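Local coordinates for protein succinate dehydrogenase subunit A (Mycolicibacterium smegmatis, PDB 7D6V) that probably serves as the FAD-bearing flavoprotein subunit of a mycobacterial succinate dehydrogenase, oxidising succinate and passing the electrons on towards quinone, at residues A[72-77]-A[85-90]; A[417-422]-A[426-431]. One frame throughout, in Å; residues are numbered along the deposited sequence.

Contact 1 (A[72-77]-A[85-90]); sequences GDTMRG and RMAELH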
loop_
_atom_site.group_PDB
_atom_site.type_symbol
_atom_site.label_atom_id
_atom_site.label_comp_id
_atom_site.label_asym_id
_atom_site.label_seq_id
_atom_site.Cartn_x
_atom_site.Cartn_y
_atom_site.Cartn_z
ATOM N N GLY A 72 20.348 25.999 -3.873
ATOM C CA GLY A 72 20.275 26.641 -5.174
ATOM C C GLY A 72 19.310 25.945 -6.113
ATOM O O GLY A 72 18.590 26.595 -6.874
ATOM N N ASP A 73 19.281 24.612 -6.071
ATOM C CA ASP A 73 18.342 23.864 -6.898
ATOM C C ASP A 73 16.902 24.175 -6.518
ATOM O O ASP A 73 16.042 24.333 -7.391
ATOM C CB ASP A 73 18.613 22.367 -6.775
ATOM C CG ASP A 73 19.878 21.946 -7.481
ATOM O OD1 ASP A 73 20.507 22.799 -8.135
ATOM O OD2 ASP A 73 20.245 20.763 -7.386
ATOM N N THR A 74 16.619 24.255 -5.218
ATOM C CA THR A 74 15.271 24.582 -4.768
ATOM C C THR A 74 14.890 26.005 -5.157
ATOM O O THR A 74 13.759 26.255 -5.587
ATOM C CB THR A 74 15.165 24.385 -3.257
ATOM O OG1 THR A 74 15.238 22.988 -2.954
ATOM C CG2 THR A 74 13.856 24.938 -2.725
ATOM N N MET A 75 15.824 26.948 -5.031
ATOM C CA MET A 75 15.520 28.333 -5.376
ATOM C C MET A 75 15.295 28.496 -6.875
ATOM O O MET A 75 14.465 29.305 -7.297
ATOM C CB MET A 75 16.644 29.248 -4.896
ATOM C CG MET A 75 16.726 29.384 -3.386
ATOM S SD MET A 75 15.212 29.966 -2.605
ATOM C CE MET A 75 15.113 31.629 -3.247
ATOM N N ARG A 76 16.036 27.744 -7.694
ATOM C CA ARG A 76 15.822 27.767 -9.138
ATOM C C ARG A 76 14.458 27.199 -9.504
ATOM O O ARG A 76 13.708 27.800 -10.280
ATOM C CB ARG A 76 16.917 26.972 -9.837
ATOM C CG ARG A 76 18.030 27.799 -10.398
ATOM C CD ARG A 76 18.988 26.925 -11.174
ATOM N NE ARG A 76 19.707 26.014 -10.291
ATOM C CZ ARG A 76 20.784 26.348 -9.589
ATOM N NH1 ARG A 76 21.273 27.575 -9.657
ATOM N NH2 ARG A 76 21.368 25.450 -8.813
ATOM N N GLY A 77 14.132 26.032 -8.965
ATOM C CA GLY A 77 12.855 25.389 -9.183
ATOM C C GLY A 77 11.798 25.986 -8.283
ATOM O O GLY A 77 11.491 25.441 -7.221
ATOM N N ARG A 85 14.489 31.432 3.704
ATOM C CA ARG A 85 14.802 30.836 4.995
ATOM C C ARG A 85 14.305 29.401 5.070
ATOM O O ARG A 85 15.028 28.509 5.531
ATOM C CB ARG A 85 14.201 31.681 6.115
ATOM C CG ARG A 85 14.568 31.227 7.512
ATOM C CD ARG A 85 16.063 31.091 7.707
ATOM N NE ARG A 85 16.377 30.803 9.101
ATOM C CZ ARG A 85 17.478 30.188 9.515
ATOM N NH1 ARG A 85 17.669 29.969 10.805
ATOM N NH2 ARG A 85 18.385 29.787 8.640
ATOM N N MET A 86 13.085 29.151 4.593
ATOM C CA MET A 86 12.550 27.795 4.606
ATOM C C MET A 86 13.345 26.879 3.689
ATOM O O MET A 86 13.623 25.729 4.042
ATOM C CB MET A 86 11.077 27.808 4.207
ATOM C CG MET A 86 10.138 28.164 5.340
ATOM S SD MET A 86 8.430 28.331 4.804
ATOM C CE MET A 86 7.905 26.622 4.842
ATOM N N ALA A 87 13.726 27.373 2.510
ATOM C CA ALA A 87 14.500 26.563 1.578
ATOM C C ALA A 87 15.867 26.218 2.152
ATOM O O ALA A 87 16.303 25.064 2.094
ATOM C CB ALA A 87 14.640 27.296 0.245
ATOM N N GLU A 88 16.553 27.208 2.727
ATOM C CA GLU A 88 17.859 26.958 3.328
ATOM C C GLU A 88 17.754 25.980 4.487
ATOM O O GLU A 88 18.581 25.067 4.625
ATOM C CB GLU A 88 18.471 28.273 3.802
ATOM C CG GLU A 88 19.642 28.103 4.747
ATOM C CD GLU A 88 19.877 29.325 5.605
ATOM O OE1 GLU A 88 18.931 30.117 5.784
ATOM O OE2 GLU A 88 21.009 29.498 6.096
ATOM N N LEU A 89 16.732 26.147 5.321
ATOM C CA LEU A 89 16.587 25.315 6.503
ATOM C C LEU A 89 16.259 23.879 6.116
ATOM O O LEU A 89 16.808 22.930 6.689
ATOM C CB LEU A 89 15.509 25.936 7.387
ATOM C CG LEU A 89 15.301 25.584 8.845
ATOM C CD1 LEU A 89 16.533 25.990 9.614
ATOM C CD2 LEU A 89 14.105 26.366 9.336
ATOM N N HIS A 90 15.399 23.705 5.109
ATOM C CA HIS A 90 15.115 22.377 4.579
ATOM C C HIS A 90 16.355 21.746 3.965
ATOM O O HIS A 90 16.591 20.545 4.125
ATOM C CB HIS A 90 13.994 22.463 3.546
ATOM C CG HIS A 90 13.815 21.220 2.734
ATOM N ND1 HIS A 90 14.461 21.016 1.534
ATOM C CD2 HIS A 90 13.036 20.131 2.930
ATOM C CE1 HIS A 90 14.100 19.848 1.034
ATOM N NE2 HIS A 90 13.236 19.291 1.861
#
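The methyl group of A87 meets two side chains of the facing helix at once: its CB lies 3.9 Å from CG2 of T74 and equally 3.9 Å from SD of M75. No hydrogen bond crosses between 72-77 and 85-90, so the contact is apolar and small, about 116 Å² summed over both sides, and all three residues are buried. At T74 the first torsion (chi1 -69°) sets CG2 anti to the backbone N and turns this methyl to A87. OG1 takes the other branch and is a hydrogen-bond partner of N427 ND2, so the threonine shows carbon to one helix and oxygen to another. M75 reaches A87 with its sulfur because its chain folds at both chi2 and chi3 (-57° and -66°) instead of running straight out. The backbones come closest at T74 and A87, with 6.7 Å between their CA atoms, a close approach that the small alanine permits. The contact joins the last turn of helix 67-76, which ends before G77, to the first turns of helix 84-102; F71 also packs on A87, while M86 and H90 of helix 84-102 touch F435 of helix 427-448.

Contact 2 (A[417-422]-A[426-431]); sequences GMHGSN and GNSLSD. With FAD (flavin-adenine dinucleotide), chain D.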
loop_
_atom_site.group_PDB
_atom_site.type_symbol
_atom_site.label_atom_id
_atom_site.label_comp_id
_atom_site.label_asym_id
_atom_site.label_seq_id
_atom_site.Cartn_x
_atom_site.Cartn_y
_atom_site.Cartn_z
ATOM N N GLY A 417 5.006 28.662 1.212
ATOM C CA GLY A 417 6.223 29.447 1.266
ATOM C C GLY A 417 7.479 28.756 0.781
ATOM O O GLY A 417 8.321 29.390 0.140
ATOM N N MET A 418 7.625 27.461 1.071
ATOM C CA MET A 418 8.832 26.751 0.663
ATOM C C MET A 418 8.997 26.732 -0.850
ATOM O O MET A 418 9.998 27.220 -1.382
ATOM C CB MET A 418 8.823 25.324 1.197
ATOM C CG MET A 418 10.095 24.628 0.818
ATOM S SD MET A 418 10.338 22.964 1.410
ATOM C CE MET A 418 11.877 22.655 0.567
ATOM N N HIS A 419 8.038 26.149 -1.557
ATOM C CA HIS A 419 8.060 26.123 -3.011
ATOM C C HIS A 419 7.342 27.367 -3.514
ATOM O O HIS A 419 6.136 27.523 -3.293
ATOM C CB HIS A 419 7.392 24.852 -3.530
ATOM C CG HIS A 419 7.631 23.651 -2.670
ATOM N ND1 HIS A 419 6.746 23.247 -1.695
ATOM C CD2 HIS A 419 8.649 22.757 -2.644
ATOM C CE1 HIS A 419 7.210 22.163 -1.101
ATOM N NE2 HIS A 419 8.362 21.844 -1.660
ATOM N N GLY A 420 8.079 28.260 -4.162
ATOM C CA GLY A 420 7.495 29.522 -4.562
ATOM C C GLY A 420 6.495 29.386 -5.688
ATOM O O GLY A 420 5.291 29.575 -5.492
ATOM N N SER A 421 6.985 29.040 -6.872
ATOM C CA SER A 421 6.145 28.875 -8.043
ATOM C C SER A 421 6.085 27.446 -8.541
ATOM O O SER A 421 5.246 27.143 -9.395
ATOM C CB SER A 421 6.641 29.770 -9.184
ATOM O OG SER A 421 6.456 31.127 -8.857
ATOM N N ASN A 422 6.948 26.568 -8.042
ATOM C CA ASN A 422 7.078 25.217 -8.559
ATOM C C ASN A 422 7.896 24.407 -7.571
ATOM O O ASN A 422 8.850 24.919 -6.984
ATOM C CB ASN A 422 7.744 25.213 -9.940
ATOM C CG ASN A 422 7.648 23.871 -10.627
ATOM O OD1 ASN A 422 6.569 23.294 -10.741
ATOM N ND2 ASN A 422 8.781 23.367 -11.093
ATOM N N GLY A 426 10.612 15.196 -4.944
ATOM C CA GLY A 426 11.356 14.733 -3.799
ATOM C C GLY A 426 11.435 15.727 -2.663
ATOM O O GLY A 426 11.701 15.326 -1.524
ATOM N N ASN A 427 11.201 17.010 -2.940
ATOM C CA ASN A 427 11.317 18.029 -1.905
ATOM C C ASN A 427 10.136 18.007 -0.950
ATOM O O ASN A 427 10.278 18.406 0.208
ATOM C CB ASN A 427 11.449 19.411 -2.540
ATOM C CG ASN A 427 12.886 19.847 -2.700
ATOM O OD1 ASN A 427 13.812 19.078 -2.460
ATOM N ND2 ASN A 427 13.080 21.084 -3.127
ATOM N N SER A 428 8.967 17.560 -1.407
ATOM C CA SER A 428 7.800 17.552 -0.531
ATOM C C SER A 428 7.949 16.537 0.592
ATOM O O SER A 428 7.607 16.828 1.744
ATOM C CB SER A 428 6.539 17.268 -1.336
ATOM O OG SER A 428 6.505 18.079 -2.490
ATOM N N LEU A 429 8.446 15.340 0.278
ATOM C CA LEU A 429 8.557 14.296 1.290
ATOM C C LEU A 429 9.527 14.690 2.398
ATOM O O LEU A 429 9.264 14.435 3.577
ATOM C CB LEU A 429 8.976 12.979 0.641
ATOM C CG LEU A 429 7.947 12.307 -0.268
ATOM C CD1 LEU A 429 8.466 10.976 -0.776
ATOM C CD2 LEU A 429 6.635 12.114 0.468
ATOM N N SER A 430 10.654 15.306 2.042
ATOM C CA SER A 430 11.598 15.761 3.058
ATOM C C SER A 430 11.116 17.025 3.763
ATOM O O SER A 430 11.423 17.228 4.945
ATOM C CB SER A 430 12.974 15.980 2.427
ATOM O OG SER A 430 12.912 16.917 1.370
ATOM N N ASP A 431 10.384 17.883 3.046
ATOM C CA ASP A 431 9.697 19.012 3.662
ATOM C C ASP A 431 8.813 18.523 4.800
ATOM O O ASP A 431 8.785 19.117 5.885
ATOM C CB ASP A 431 8.893 19.746 2.572
ATOM C CG ASP A 431 7.889 20.785 3.106
ATOM O OD1 ASP A 431 7.458 21.624 2.289
ATOM O OD2 ASP A 431 7.509 20.800 4.292
HETATM P PA FAD D . -1.224 13.975 3.952
HETATM O O1A FAD D . -0.434 12.919 4.632
HETATM O O2A FAD D . -1.518 13.845 2.508
HETATM O O5B FAD D . -2.636 14.048 4.693
HETATM C C5B FAD D . -2.967 15.023 5.664
HETATM C C4B FAD D . -3.733 14.376 6.805
HETATM O O4B FAD D . -4.657 15.300 7.369
HETATM C C3B FAD D . -4.559 13.179 6.399
HETATM O O3B FAD D . -4.369 12.182 7.391
HETATM C C2B FAD D . -5.985 13.657 6.478
HETATM O O2B FAD D . -6.898 12.616 6.799
HETATM C C1B FAD D . -5.906 14.663 7.587
HETATM N N9A FAD D . -7.009 15.634 7.508
HETATM C C8A FAD D . -7.297 16.427 6.477
HETATM N N7A FAD D . -8.370 17.192 6.749
HETATM C C5A FAD D . -8.784 16.882 7.981
HETATM C C6A FAD D . -9.861 17.309 8.887
HETATM N N6A FAD D . -10.744 18.252 8.527
HETATM N N1A FAD D . -9.934 16.725 10.089
HETATM C C2A FAD D . -9.067 15.789 10.481
HETATM N N3A FAD D . -8.071 15.355 9.713
HETATM C C4A FAD D . -7.881 15.855 8.477
HETATM N N1 FAD D . 5.824 14.226 -3.430
HETATM C C2 FAD D . 7.102 13.853 -3.635
HETATM O O2 FAD D . 8.000 14.515 -3.106
HETATM N N3 FAD D . 7.450 12.805 -4.382
HETATM C C4 FAD D . 6.546 12.048 -4.988
HETATM O O4 FAD D . 6.893 11.079 -5.676
HETATM C C4X FAD D . 5.121 12.379 -4.825
HETATM N N5 FAD D . 4.157 11.652 -5.410
HETATM C C5X FAD D . 2.867 11.979 -5.236
HETATM C C6 FAD D . 1.883 11.216 -5.844
HETATM C C7 FAD D . 0.552 11.547 -5.675
HETATM C C7M FAD D . -0.522 10.731 -6.330
HETATM C C8 FAD D . 0.182 12.711 -4.846
HETATM C C8M FAD D . -1.263 13.070 -4.661
HETATM C C9 FAD D . 1.158 13.474 -4.233
HETATM C C9A FAD D . 2.487 13.146 -4.404
HETATM N N10 FAD D . 3.476 13.917 -3.788
HETATM C C10 FAD D . 4.808 13.546 -3.985
HETATM C "C1'" FAD D . 3.130 15.061 -2.952
HETATM C "C2'" FAD D . 3.282 14.679 -1.484
HETATM O "O2'" FAD D . 2.887 13.324 -1.286
HETATM C "C3'" FAD D . 2.415 15.527 -0.572
HETATM O "O3'" FAD D . 2.872 16.871 -0.633
HETATM C "C4'" FAD D . 2.516 15.042 0.866
HETATM O "O4'" FAD D . 2.055 13.702 0.953
HETATM C "C5'" FAD D . 1.695 15.885 1.821
HETATM O "O5'" FAD D . 1.696 15.225 3.078
HETATM P P FAD D . 0.963 15.813 4.365
HETATM O O1P FAD D . 1.500 15.082 5.544
HETATM O O2P FAD D . 1.045 17.298 4.351
HETATM O O3P FAD D . -0.586 15.430 4.166
#
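M418 and H419 both converge on the carboxylate of D431, whose OD1 lies 3.3 Å from SD of M418 and 3.4 Å from CE1 of H419. The methionine is fully stretched, with CG anti to the backbone N (chi1 -178°) and the chain straight beyond it. This carries the sulfur alongside D431, the two side chains running past each other in opposite directions, and brings the terminal CE to 4.2 Å from ND2 of N427, whose side chain it crosses at about a right angle. CG of M418 also sits over one face of the neighbouring imidazole, so methionine and ring pack as a unit against the helix start. With CG anti to its carbonyl carbon (chi1 -36°), H419 turns its ring edge to CB of N427, which is 4.0 Å from NE2, while the ring and the D431 carboxylate are inclined by 30°. NE2 and OD1 stand 4.1 Å apart without a hydrogen bond. The amide of N427 is gripped at both ends from helix 67-76, by H70 NE2 at OD1 and by T74 at ND2. G426, the N-cap of helix 427-448, makes a weak hydrogen bond of 3.3 Å from its N to FAD O2, and S428 and L429 pack near the same oxygen; the helix start thus faces this flavin carbonyl and would probably polarise it. The loop 417-422 leaves strand 415-416 and returns over the first turn of helix 427-448, with H419 resting on M391 of strand 383-395 and M418 on helix 84-102.

How the contacts relate
The centres of contacts 1 and 2 are about 8 Å apart, and the two follow one another along the chain. They are joined by a direct bridge: T74 OG1 and N427 ND2 are 2.9 Å apart in a probable hydrogen bond. H90 NE2 and S430 OG also meet, but they are modelled too close for a bond between them to be certain. Packing adds to this where H90 carries M418 on its ring. N427 and M418 thus stand between the helix pair of contact 1 and the cofactor. Contact 2 reaches the FAD itself through G426, S428 and L429, whereas the T74 side chain of contact 1 remains about 11 Å from it, behind the start of helix 427-448 as a second layer.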